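Local structure of probable membrane transporter protein MamO (Magnetospirillum magneticum, 5HMA) at residues F87-Q93 with V153-L159; A103-M108 with A141-Q147; L136-V142 with V173-P179. The protein promotes magnetite nucleation and activates the MamE protease, binding transition metals through a protease-like domain that is probably not itself proteolytic. All coordinates share one frame; numbering follows the deposited sequence.

Overall arrangement
All three contacts lie in the protease-like domain, probably lumenal, which has the trypsin fold. Contacts 2 and 3 sit close together, with centres about 11 Å apart; they share Ala141 and Val142, and both reach the same antiparallel sheet. Contact 1 lies further off, its centre about 18 Å from that of contact 2 and about 17 Å from that of contact 3, yet it meets contact 2 where Val153 CG2 packs 3.7 Å from Phe104 CE1. The nickel ion is bound by His71 and His186. In contact 3 the Val178 side chain lies about 8 Å from the metal and about 4 Å from the His71 side chain; in contact 1 the Met89 side chain is about 10 Å from that of His186.

Contact 1. Residues F87-Q93 with V153-L159; sequences FRMADVQ and VNAQGDL
Phe87, Val92 and Gln93 pack on the tight turn of a beta hairpin, joining the loop before strand 100-106 to the link between strands 151-153 and 159-167 of the trypsin fold. Residues Asn154 to Gly157 form a type I turn, and the positive phi of Gly157 favours glycine. Phe87 inserts beneath this turn: Leu159 CD1 sits over the centre of one ring face, Gly157 O lies near the ring plane 3.6 Å from Phe87 CE1, and Val153 CG1 approaches obliquely. Leu159 covers the face because its CG is trans to the backbone nitrogen (chi1 -178°), and its CD2 also meets Met89 SD at 4.2 Å. Met89 in turn rests on Ile183 and Val184 of helix 180-185, just ahead of the nickel ligand His186.

Asn154 organises the turn from within. Its CG stands between the backbone N and carbonyl carbon (chi1 62°), bringing OD1 back over the chain, where it receives Gln156 N at 2.9 Å, as an Asx turn, and Asp158 N at 3.0 Å from the opposite face of the amide. Its ND2 also makes a weak hydrogen bond to Asp158 OD2. An alanine at Asn154 would take away OD1 and ND2, is likely to leave the amides of Gln156 and Asp158 without this acceptor, and would probably let the Asp158 carboxylate turn.

That carboxylate lies across the Gln93 side chain, with Asp158 OD2 3.3 Å from Gln93 CG. Asp158 OD1 lies 4.4 Å from Asp91 OD2, a pair of like charges probably eased by Arg88, which bridges to Asp91. A water links Arg88 O to Leu159 N, and Gln93 N donates to Leu159 O at 3.3 Å, with 160° at the hydrogen.

Contact 2. Residues A103-M108 with A141-Q147; sequences AFGRNM and AVYSWEQ
The Trp145 indole meets Met108 at its edge, where CH2 lies 4.3 Å from the methyl CE, and carries Glu146 CG over the centre of one face. The Tyr143 ring has Ser144 CB against one face, offset toward the rim, and Ala141 O at its edge; it also forms a cation-pi pair with Arg115.

The Gln147 amide mainly braces its own loop, reaching strand 100-106 through one weak bond. Its OE1 accepts Tyr143 N at 2.6 Å, in the carbonyl plane, and Ser144 N at 2.9 Å. Its NE2 donates to Ala141 O and, weakly, to Ala103 O at 3.4 Å. An extended chain (chi2 169°) carries the amide to these backbone groups. Ala103 CB packs on Ala141 CB at 3.8 Å, and a water donates to both Phe104 O and Gln147 O. Glu146 OE1 takes a weak bond from Met108 N at 3.2 Å.

The loop leads to Thr148, which by sequence probably occupies the position of the catalytic serine, consistent with a domain that is probably not a protease. Held by three firm bonds and one weak one, the Gln147 amide is probably fixed in rotation; it braces the approach to Thr148 and touches the strand only weakly through NE2.

Contact 3. Residues L136-V142 with V173-P179; sequences LLRSDAV and VEGFTVP
Strands 131-139 and 173-179 run antiparallel as neighbours in the C-terminal beta barrel of the domain, and the contact covers their pairing from Leu136 to Ser139. Leu137 and Thr177 form the hydrogen-bonded pair: Leu137 N donates to Thr177 O at 2.9 Å, in the carbonyl plane, and Thr177 N returns to Leu137 O from above that group's plane. Ser139 N extends the pairing to Gly175 O.

On the face bearing Arg138 and Phe176, a non-hydrogen-bonded pair, the two side chains run alongside each other. Arg138 CG makes a CH-pi contact over the ring, 4.1 Å from its centroid. Beyond it a bend at chi3 (70°) lays the guanidinium nearly parallel to the ring, the planes 16° apart and Phe176 CZ under its rim. Arg138 NH1 then completes a salt bridge with Glu174 OE1 at 3.0 Å, the carboxylate standing almost upright to the guanidinium plane.

In this trypsin-fold sheet strand 131-139 leaves through a type I turn, Ser139 to Val142, whose start is also an ST turn, with Ala141 N donating to Ser139 OG. Val142 CB presses to 3.6 Å from Gly175 CA, a spot hemmed in by Ser139 O as well and without room for a CB. On the face bearing Leu137 and Thr177, a water joins Ser139 OG to Thr177 OG1, which is also bonded to Asn163 OD1. On the Phe176 side, Leu136 CD1 touches Phe176 CD2 at 4.0 Å. The other Leu136 methyl, CD2, lies 3.7 Å from CG2 of Val178, a side chain that packs on the nickel ligand His71.

Contact 1. Residues F87-Q93 with V153-L159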
loop_
_atom_site.group_PDB
_atom_site.type_symbol
_atom_site.label_atom_id
_atom_site.label_comp_id
_atom_site.label_asym_id
_atom_site.label_seq_id
_atom_site.Cartn_x
_atom_site.Cartn_y
_atom_site.Cartn_z
ATOM N N PHE A 87 -10.924 -1.930 1.019
ATOM C CA PHE A 87 -11.142 -1.643 -0.394
ATOM C C PHE A 87 -11.864 -2.801 -1.081
ATOM O O PHE A 87 -11.496 -3.964 -0.907
ATOM C CB PHE A 87 -9.803 -1.364 -1.089
ATOM C CG PHE A 87 -9.191 -0.056 -0.686
ATOM C CD1 PHE A 87 -9.706 1.145 -1.185
ATOM C CD2 PHE A 87 -8.116 -0.016 0.196
ATOM C CE1 PHE A 87 -9.155 2.372 -0.815
ATOM C CE2 PHE A 87 -7.548 1.214 0.580
ATOM C CZ PHE A 87 -8.074 2.410 0.072
ATOM N N ARG A 88 -12.891 -2.488 -1.860
ATOM C CA ARG A 88 -13.557 -3.521 -2.654
ATOM C C ARG A 88 -12.794 -3.773 -3.945
ATOM O O ARG A 88 -12.678 -2.872 -4.789
ATOM C CB ARG A 88 -14.992 -3.117 -2.988
ATOM C CG ARG A 88 -15.871 -2.768 -1.806
ATOM C CD ARG A 88 -17.298 -2.537 -2.295
ATOM N NE ARG A 88 -17.803 -3.698 -3.028
ATOM C CZ ARG A 88 -18.593 -3.635 -4.098
ATOM N NH1 ARG A 88 -18.977 -2.457 -4.577
ATOM N NH2 ARG A 88 -18.997 -4.753 -4.691
ATOM N N MET A 89 -12.287 -4.990 -4.117
ATOM C CA MET A 89 -11.490 -5.318 -5.303
ATOM C C MET A 89 -12.297 -5.234 -6.603
ATOM O O MET A 89 -11.739 -4.978 -7.669
ATOM C CB MET A 89 -10.865 -6.707 -5.160
ATOM C CG MET A 89 -9.829 -6.785 -4.044
ATOM S SD MET A 89 -8.543 -5.522 -4.190
ATOM C CE MET A 89 -7.736 -6.084 -5.688
ATOM N N ALA A 90 -13.604 -5.439 -6.513
ATOM C CA ALA A 90 -14.475 -5.268 -7.669
ATOM C C ALA A 90 -14.502 -3.810 -8.147
ATOM O O ALA A 90 -14.800 -3.547 -9.310
ATOM C CB ALA A 90 -15.882 -5.743 -7.343
ATOM N N ASP A 91 -14.183 -2.871 -7.258
ATOM C CA ASP A 91 -14.260 -1.438 -7.576
ATOM C C ASP A 91 -12.938 -0.865 -8.075
ATOM O O ASP A 91 -12.832 0.337 -8.325
ATOM C CB ASP A 91 -14.706 -0.625 -6.356
ATOM C CG ASP A 91 -16.159 -0.849 -5.997
ATOM O OD1 ASP A 91 -16.870 -1.543 -6.757
ATOM O OD2 ASP A 91 -16.587 -0.316 -4.952
ATOM N N VAL A 92 -11.932 -1.721 -8.199
ATOM C CA VAL A 92 -10.617 -1.310 -8.686
ATOM C C VAL A 92 -10.736 -0.618 -10.046
ATOM O O VAL A 92 -11.477 -1.091 -10.920
ATOM C CB VAL A 92 -9.690 -2.528 -8.743
ATOM C CG1 VAL A 92 -8.657 -2.375 -9.830
ATOM C CG2 VAL A 92 -9.056 -2.765 -7.362
ATOM N N GLN A 93 -10.054 0.516 -10.221
ATOM C CA GLN A 93 -10.116 1.251 -11.506
ATOM C C GLN A 93 -8.730 1.578 -12.047
ATOM O O GLN A 93 -7.766 1.692 -11.284
ATOM C CB GLN A 93 -10.893 2.569 -11.373
ATOM C CG GLN A 93 -12.231 2.490 -10.667
ATOM C CD GLN A 93 -13.359 2.134 -11.595
ATOM O OE1 GLN A 93 -13.186 2.099 -12.818
ATOM N NE2 GLN A 93 -14.535 1.863 -11.022
ATOM N N VAL A 153 -5.586 6.182 -4.633
ATOM C CA VAL A 153 -7.012 6.108 -4.950
ATOM C C VAL A 153 -7.384 7.228 -5.874
ATOM O O VAL A 153 -6.688 8.244 -5.941
ATOM C CB VAL A 153 -7.921 6.153 -3.695
ATOM C CG1 VAL A 153 -7.538 5.052 -2.690
ATOM C CG2 VAL A 153 -7.891 7.535 -3.057
ATOM N N ASN A 154 -8.495 7.044 -6.586
ATOM C CA ASN A 154 -9.019 8.120 -7.406
ATOM C C ASN A 154 -9.931 8.969 -6.525
ATOM O O ASN A 154 -10.038 8.734 -5.310
ATOM C CB ASN A 154 -9.732 7.586 -8.667
ATOM C CG ASN A 154 -10.964 6.715 -8.369
ATOM O OD1 ASN A 154 -11.488 6.694 -7.258
ATOM N ND2 ASN A 154 -11.440 6.005 -9.401
ATOM N N ALA A 155 -10.587 9.946 -7.127
ATOM C CA ALA A 155 -11.397 10.873 -6.364
ATOM C C ALA A 155 -12.655 10.205 -5.797
ATOM O O ALA A 155 -13.306 10.740 -4.901
ATOM C CB ALA A 155 -11.769 12.067 -7.240
ATOM N N GLN A 156 -13.008 9.035 -6.315
ATOM C CA GLN A 156 -14.173 8.329 -5.782
ATOM C C GLN A 156 -13.774 7.376 -4.647
ATOM O O GLN A 156 -14.624 6.736 -4.050
ATOM C CB GLN A 156 -14.905 7.555 -6.889
ATOM C CG GLN A 156 -15.794 8.416 -7.792
ATOM C CD GLN A 156 -14.992 9.302 -8.740
ATOM O OE1 GLN A 156 -14.116 8.822 -9.472
ATOM N NE2 GLN A 156 -15.286 10.603 -8.726
ATOM N N GLY A 157 -12.484 7.277 -4.354
ATOM C CA GLY A 157 -12.038 6.381 -3.298
ATOM C C GLY A 157 -11.761 4.965 -3.768
ATOM O O GLY A 157 -11.439 4.100 -2.962
ATOM N N ASP A 158 -11.891 4.719 -5.070
ATOM C CA ASP A 158 -11.550 3.408 -5.626
ATOM C C ASP A 158 -10.047 3.161 -5.551
ATOM O O ASP A 158 -9.239 4.063 -5.807
ATOM C CB ASP A 158 -12.011 3.299 -7.075
ATOM C CG ASP A 158 -13.500 3.547 -7.232
ATOM O OD1 ASP A 158 -14.248 3.210 -6.293
ATOM O OD2 ASP A 158 -13.914 4.078 -8.289
ATOM N N LEU A 159 -9.668 1.940 -5.199
ATOM C CA LEU A 159 -8.257 1.562 -5.189
ATOM C C LEU A 159 -7.726 1.596 -6.622
ATOM O O LEU A 159 -8.303 0.955 -7.499
ATOM C CB LEU A 159 -8.077 0.171 -4.586
ATOM C CG LEU A 159 -6.635 -0.333 -4.474
ATOM C CD1 LEU A 159 -5.841 0.564 -3.543
ATOM C CD2 LEU A 159 -6.618 -1.753 -3.955
HETATM O O HOH W 1 -11.744 0.061 -4.473
#

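Contact 2. Residues A103-M108 with A141-Q147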
loop_
_atom_site.group_PDB
_atom_site.type_symbol
_atom_site.label_atom_id
_atom_site.label_comp_id
_atom_site.label_asym_id
_atom_site.label_seq_id
_atom_site.Cartn_x
_atom_site.Cartn_y
_atom_site.Cartn_z
ATOM N N ALA A 103 -2.714 9.694 -2.469
ATOM C CA ALA A 103 -1.869 8.652 -1.904
ATOM C C ALA A 103 -1.979 8.692 -0.389
ATOM O O ALA A 103 -1.701 9.713 0.236
ATOM C CB ALA A 103 -0.432 8.838 -2.356
ATOM N N PHE A 104 -2.421 7.583 0.191
ATOM C CA PHE A 104 -2.655 7.508 1.636
ATOM C C PHE A 104 -1.583 6.641 2.299
ATOM O O PHE A 104 -1.100 5.679 1.697
ATOM C CB PHE A 104 -4.042 6.911 1.942
ATOM C CG PHE A 104 -5.198 7.847 1.692
ATOM C CD1 PHE A 104 -5.691 8.035 0.404
ATOM C CD2 PHE A 104 -5.822 8.501 2.746
ATOM C CE1 PHE A 104 -6.780 8.881 0.174
ATOM C CE2 PHE A 104 -6.910 9.341 2.524
ATOM C CZ PHE A 104 -7.387 9.536 1.236
ATOM N N GLY A 105 -1.244 6.957 3.546
ATOM C CA GLY A 105 -0.328 6.130 4.322
ATOM C C GLY A 105 -0.533 6.345 5.814
ATOM O O GLY A 105 -1.444 7.075 6.220
ATOM N N ARG A 106 0.298 5.704 6.632
ATOM C CA ARG A 106 0.307 5.962 8.066
ATOM C C ARG A 106 1.751 6.113 8.494
ATOM O O ARG A 106 2.624 5.341 8.080
ATOM C CB ARG A 106 -0.396 4.842 8.871
ATOM C CG ARG A 106 -1.841 4.572 8.436
ATOM C CD ARG A 106 -2.732 4.073 9.568
ATOM N NE ARG A 106 -3.384 5.164 10.281
ATOM C CZ ARG A 106 -4.611 5.617 10.032
ATOM N NH1 ARG A 106 -5.349 5.084 9.073
ATOM N NH2 ARG A 106 -5.100 6.616 10.748
ATOM N N ASN A 107 2.005 7.110 9.328
ATOM C CA ASN A 107 3.364 7.361 9.748
ATOM C C ASN A 107 3.764 6.455 10.928
ATOM O O ASN A 107 3.009 5.577 11.353
ATOM C CB ASN A 107 3.548 8.849 10.084
ATOM C CG ASN A 107 2.756 9.296 11.301
ATOM O OD1 ASN A 107 2.269 8.488 12.092
ATOM N ND2 ASN A 107 2.639 10.608 11.464
ATOM N N MET A 108 4.959 6.695 11.449
ATOM C CA MET A 108 5.567 5.853 12.474
ATOM C C MET A 108 4.800 5.914 13.795
ATOM O O MET A 108 5.014 5.082 14.674
ATOM C CB MET A 108 7.027 6.279 12.675
ATOM C CG MET A 108 7.892 5.307 13.432
ATOM S SD MET A 108 9.446 5.031 12.564
ATOM C CE MET A 108 9.977 6.718 12.245
ATOM N N ALA A 141 1.906 12.446 -6.007
ATOM C CA ALA A 141 1.134 12.299 -4.763
ATOM C C ALA A 141 1.951 11.569 -3.698
ATOM O O ALA A 141 1.657 11.649 -2.509
ATOM C CB ALA A 141 -0.178 11.559 -5.006
ATOM N N VAL A 142 2.968 10.842 -4.145
ATOM C CA VAL A 142 3.866 10.122 -3.248
ATOM C C VAL A 142 5.085 10.990 -2.936
ATOM O O VAL A 142 5.910 11.255 -3.812
ATOM C CB VAL A 142 4.270 8.785 -3.867
ATOM C CG1 VAL A 142 5.345 8.094 -3.030
ATOM C CG2 VAL A 142 3.025 7.903 -4.065
ATOM N N TYR A 143 5.182 11.451 -1.691
ATOM C CA TYR A 143 6.242 12.381 -1.295
ATOM C C TYR A 143 7.127 11.824 -0.167
ATOM O O TYR A 143 8.195 12.368 0.111
ATOM C CB TYR A 143 5.633 13.728 -0.863
ATOM C CG TYR A 143 4.923 13.673 0.479
ATOM C CD1 TYR A 143 3.642 13.131 0.595
ATOM C CD2 TYR A 143 5.536 14.156 1.632
ATOM C CE1 TYR A 143 2.997 13.063 1.829
ATOM C CE2 TYR A 143 4.899 14.098 2.866
ATOM C CZ TYR A 143 3.633 13.551 2.964
ATOM O OH TYR A 143 3.010 13.495 4.197
ATOM N N SER A 144 6.681 10.752 0.489
ATOM C CA SER A 144 7.389 10.242 1.665
ATOM C C SER A 144 7.595 8.733 1.627
ATOM O O SER A 144 6.719 7.993 1.202
ATOM C CB SER A 144 6.633 10.612 2.949
ATOM O OG SER A 144 7.139 9.904 4.082
ATOM N N TRP A 145 8.756 8.288 2.101
ATOM C CA TRP A 145 9.033 6.870 2.250
ATOM C C TRP A 145 7.943 6.155 3.061
ATOM O O TRP A 145 7.685 4.970 2.854
ATOM C CB TRP A 145 10.405 6.668 2.906
ATOM C CG TRP A 145 10.478 7.135 4.313
ATOM C CD1 TRP A 145 10.787 8.390 4.744
ATOM C CD2 TRP A 145 10.251 6.347 5.493
ATOM N NE1 TRP A 145 10.765 8.435 6.117
ATOM C CE2 TRP A 145 10.444 7.195 6.602
ATOM C CE3 TRP A 145 9.908 5.009 5.717
ATOM C CZ2 TRP A 145 10.299 6.750 7.917
ATOM C CZ3 TRP A 145 9.764 4.569 7.021
ATOM C CH2 TRP A 145 9.959 5.438 8.105
ATOM N N GLU A 146 7.272 6.879 3.950
ATOM C CA GLU A 146 6.239 6.270 4.786
ATOM C C GLU A 146 4.983 5.900 4.012
ATOM O O GLU A 146 4.171 5.105 4.486
ATOM C CB GLU A 146 5.890 7.205 5.940
ATOM C CG GLU A 146 7.128 7.640 6.694
ATOM C CD GLU A 146 6.809 8.288 8.014
ATOM O OE1 GLU A 146 6.914 7.592 9.058
ATOM O OE2 GLU A 146 6.459 9.493 7.999
ATOM N N GLN A 147 4.822 6.456 2.817
ATOM C CA GLN A 147 3.645 6.156 1.993
ATOM C C GLN A 147 3.830 4.858 1.230
ATOM O O GLN A 147 2.891 4.329 0.632
ATOM C CB GLN A 147 3.363 7.291 1.005
ATOM C CG GLN A 147 2.833 8.559 1.631
ATOM C CD GLN A 147 2.834 9.705 0.643
ATOM O OE1 GLN A 147 3.888 10.074 0.122
ATOM N NE2 GLN A 147 1.653 10.265 0.362
HETATM O O HOH W 2 0.665 5.548 -0.276
#

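Contact 3. Residues L136-V142 with V173-P179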
loop_
_atom_site.group_PDB
_atom_site.type_symbol
_atom_site.label_atom_id
_atom_site.label_comp_id
_atom_site.label_asym_id
_atom_site.label_seq_id
_atom_site.Cartn_x
_atom_site.Cartn_y
_atom_site.Cartn_z
ATOM N N LEU A 136 4.719 0.722 -14.442
ATOM C CA LEU A 136 4.219 1.405 -13.256
ATOM C C LEU A 136 3.633 2.767 -13.616
ATOM O O LEU A 136 3.925 3.321 -14.680
ATOM C CB LEU A 136 5.339 1.587 -12.234
ATOM C CG LEU A 136 5.988 0.301 -11.735
ATOM C CD1 LEU A 136 7.267 0.622 -11.004
ATOM C CD2 LEU A 136 5.028 -0.422 -10.818
ATOM N N LEU A 137 2.812 3.303 -12.722
ATOM C CA LEU A 137 2.407 4.702 -12.795
ATOM C C LEU A 137 3.444 5.594 -12.124
ATOM O O LEU A 137 4.196 5.146 -11.252
ATOM C CB LEU A 137 1.063 4.907 -12.110
ATOM C CG LEU A 137 -0.074 3.964 -12.498
ATOM C CD1 LEU A 137 -1.262 4.191 -11.571
ATOM C CD2 LEU A 137 -0.466 4.184 -13.956
ATOM N N ARG A 138 3.477 6.859 -12.517
ATOM C CA ARG A 138 4.176 7.868 -11.723
ATOM C C ARG A 138 3.238 8.995 -11.349
ATOM O O ARG A 138 2.450 9.462 -12.173
ATOM C CB ARG A 138 5.364 8.432 -12.478
ATOM C CG ARG A 138 6.449 7.419 -12.653
ATOM C CD ARG A 138 7.681 8.076 -13.178
ATOM N NE ARG A 138 8.305 8.932 -12.180
ATOM C CZ ARG A 138 9.508 9.466 -12.342
ATOM N NH1 ARG A 138 10.034 10.240 -11.404
ATOM N NH2 ARG A 138 10.179 9.214 -13.455
ATOM N N SER A 139 3.325 9.430 -10.103
ATOM C CA SER A 139 2.559 10.581 -9.656
ATOM C C SER A 139 3.313 11.320 -8.560
ATOM O O SER A 139 4.105 10.734 -7.815
ATOM C CB SER A 139 1.184 10.155 -9.143
ATOM O OG SER A 139 1.264 9.864 -7.764
ATOM N N ASP A 140 3.050 12.614 -8.457
ATOM C CA ASP A 140 3.662 13.421 -7.414
ATOM C C ASP A 140 2.849 13.382 -6.116
ATOM O O ASP A 140 3.077 14.193 -5.222
ATOM C CB ASP A 140 3.842 14.868 -7.898
ATOM C CG ASP A 140 2.644 15.380 -8.686
ATOM O OD1 ASP A 140 1.506 14.974 -8.387
ATOM O OD2 ASP A 140 2.838 16.195 -9.611
ATOM N N ALA A 141 1.906 12.446 -6.007
ATOM C CA ALA A 141 1.134 12.299 -4.763
ATOM C C ALA A 141 1.951 11.569 -3.698
ATOM O O ALA A 141 1.657 11.649 -2.509
ATOM C CB ALA A 141 -0.178 11.559 -5.006
ATOM N N VAL A 142 2.968 10.842 -4.145
ATOM C CA VAL A 142 3.866 10.122 -3.248
ATOM C C VAL A 142 5.085 10.990 -2.936
ATOM O O VAL A 142 5.910 11.255 -3.812
ATOM C CB VAL A 142 4.270 8.785 -3.867
ATOM C CG1 VAL A 142 5.345 8.094 -3.030
ATOM C CG2 VAL A 142 3.025 7.903 -4.065
ATOM N N VAL A 173 12.592 12.544 -3.658
ATOM C CA VAL A 173 11.616 11.472 -3.610
ATOM C C VAL A 173 10.722 11.490 -4.856
ATOM O O VAL A 173 10.097 12.502 -5.174
ATOM C CB VAL A 173 10.774 11.565 -2.326
ATOM C CG1 VAL A 173 9.763 10.416 -2.259
ATOM C CG2 VAL A 173 11.688 11.585 -1.096
ATOM N N GLU A 174 10.673 10.362 -5.555
ATOM C CA GLU A 174 9.834 10.202 -6.734
ATOM C C GLU A 174 8.747 9.183 -6.445
ATOM O O GLU A 174 9.001 8.169 -5.790
ATOM C CB GLU A 174 10.668 9.753 -7.941
ATOM C CG GLU A 174 11.812 10.688 -8.320
ATOM C CD GLU A 174 11.332 12.069 -8.756
ATOM O OE1 GLU A 174 10.156 12.197 -9.173
ATOM O OE2 GLU A 174 12.132 13.027 -8.680
ATOM N N GLY A 175 7.540 9.434 -6.942
ATOM C CA GLY A 175 6.428 8.539 -6.679
ATOM C C GLY A 175 6.118 7.527 -7.773
ATOM O O GLY A 175 5.908 7.885 -8.934
ATOM N N PHE A 176 6.088 6.253 -7.402
ATOM C CA PHE A 176 5.680 5.200 -8.324
ATOM C C PHE A 176 4.457 4.484 -7.785
ATOM O O PHE A 176 4.157 4.569 -6.589
ATOM C CB PHE A 176 6.825 4.222 -8.551
ATOM C CG PHE A 176 7.935 4.802 -9.357
ATOM C CD1 PHE A 176 8.854 5.665 -8.774
ATOM C CD2 PHE A 176 8.042 4.525 -10.714
ATOM C CE1 PHE A 176 9.872 6.232 -9.524
ATOM C CE2 PHE A 176 9.075 5.084 -11.477
ATOM C CZ PHE A 176 9.985 5.939 -10.879
ATOM N N THR A 177 3.738 3.788 -8.664
ATOM C CA THR A 177 2.551 3.049 -8.246
ATOM C C THR A 177 2.349 1.787 -9.075
ATOM O O THR A 177 2.308 1.851 -10.310
ATOM C CB THR A 177 1.255 3.899 -8.361
ATOM O OG1 THR A 177 1.379 5.101 -7.588
ATOM C CG2 THR A 177 0.067 3.092 -7.852
ATOM N N VAL A 178 2.223 0.649 -8.387
ATOM C CA VAL A 178 1.825 -0.607 -9.016
ATOM C C VAL A 178 0.322 -0.587 -9.267
ATOM O O VAL A 178 -0.450 -0.470 -8.326
ATOM C CB VAL A 178 2.192 -1.806 -8.144
ATOM C CG1 VAL A 178 1.901 -3.108 -8.895
ATOM C CG2 VAL A 178 3.656 -1.721 -7.684
ATOM N N PRO A 179 -0.106 -0.690 -10.539
ATOM C CA PRO A 179 -1.548 -0.659 -10.842
ATOM C C PRO A 179 -2.330 -1.758 -10.118
ATOM O O PRO A 179 -1.841 -2.877 -9.992
ATOM C CB PRO A 179 -1.595 -0.868 -12.361
ATOM C CG PRO A 179 -0.280 -0.362 -12.845
ATOM C CD PRO A 179 0.720 -0.709 -11.756
HETATM O O HOH W 3 2.806 7.483 -7.827
#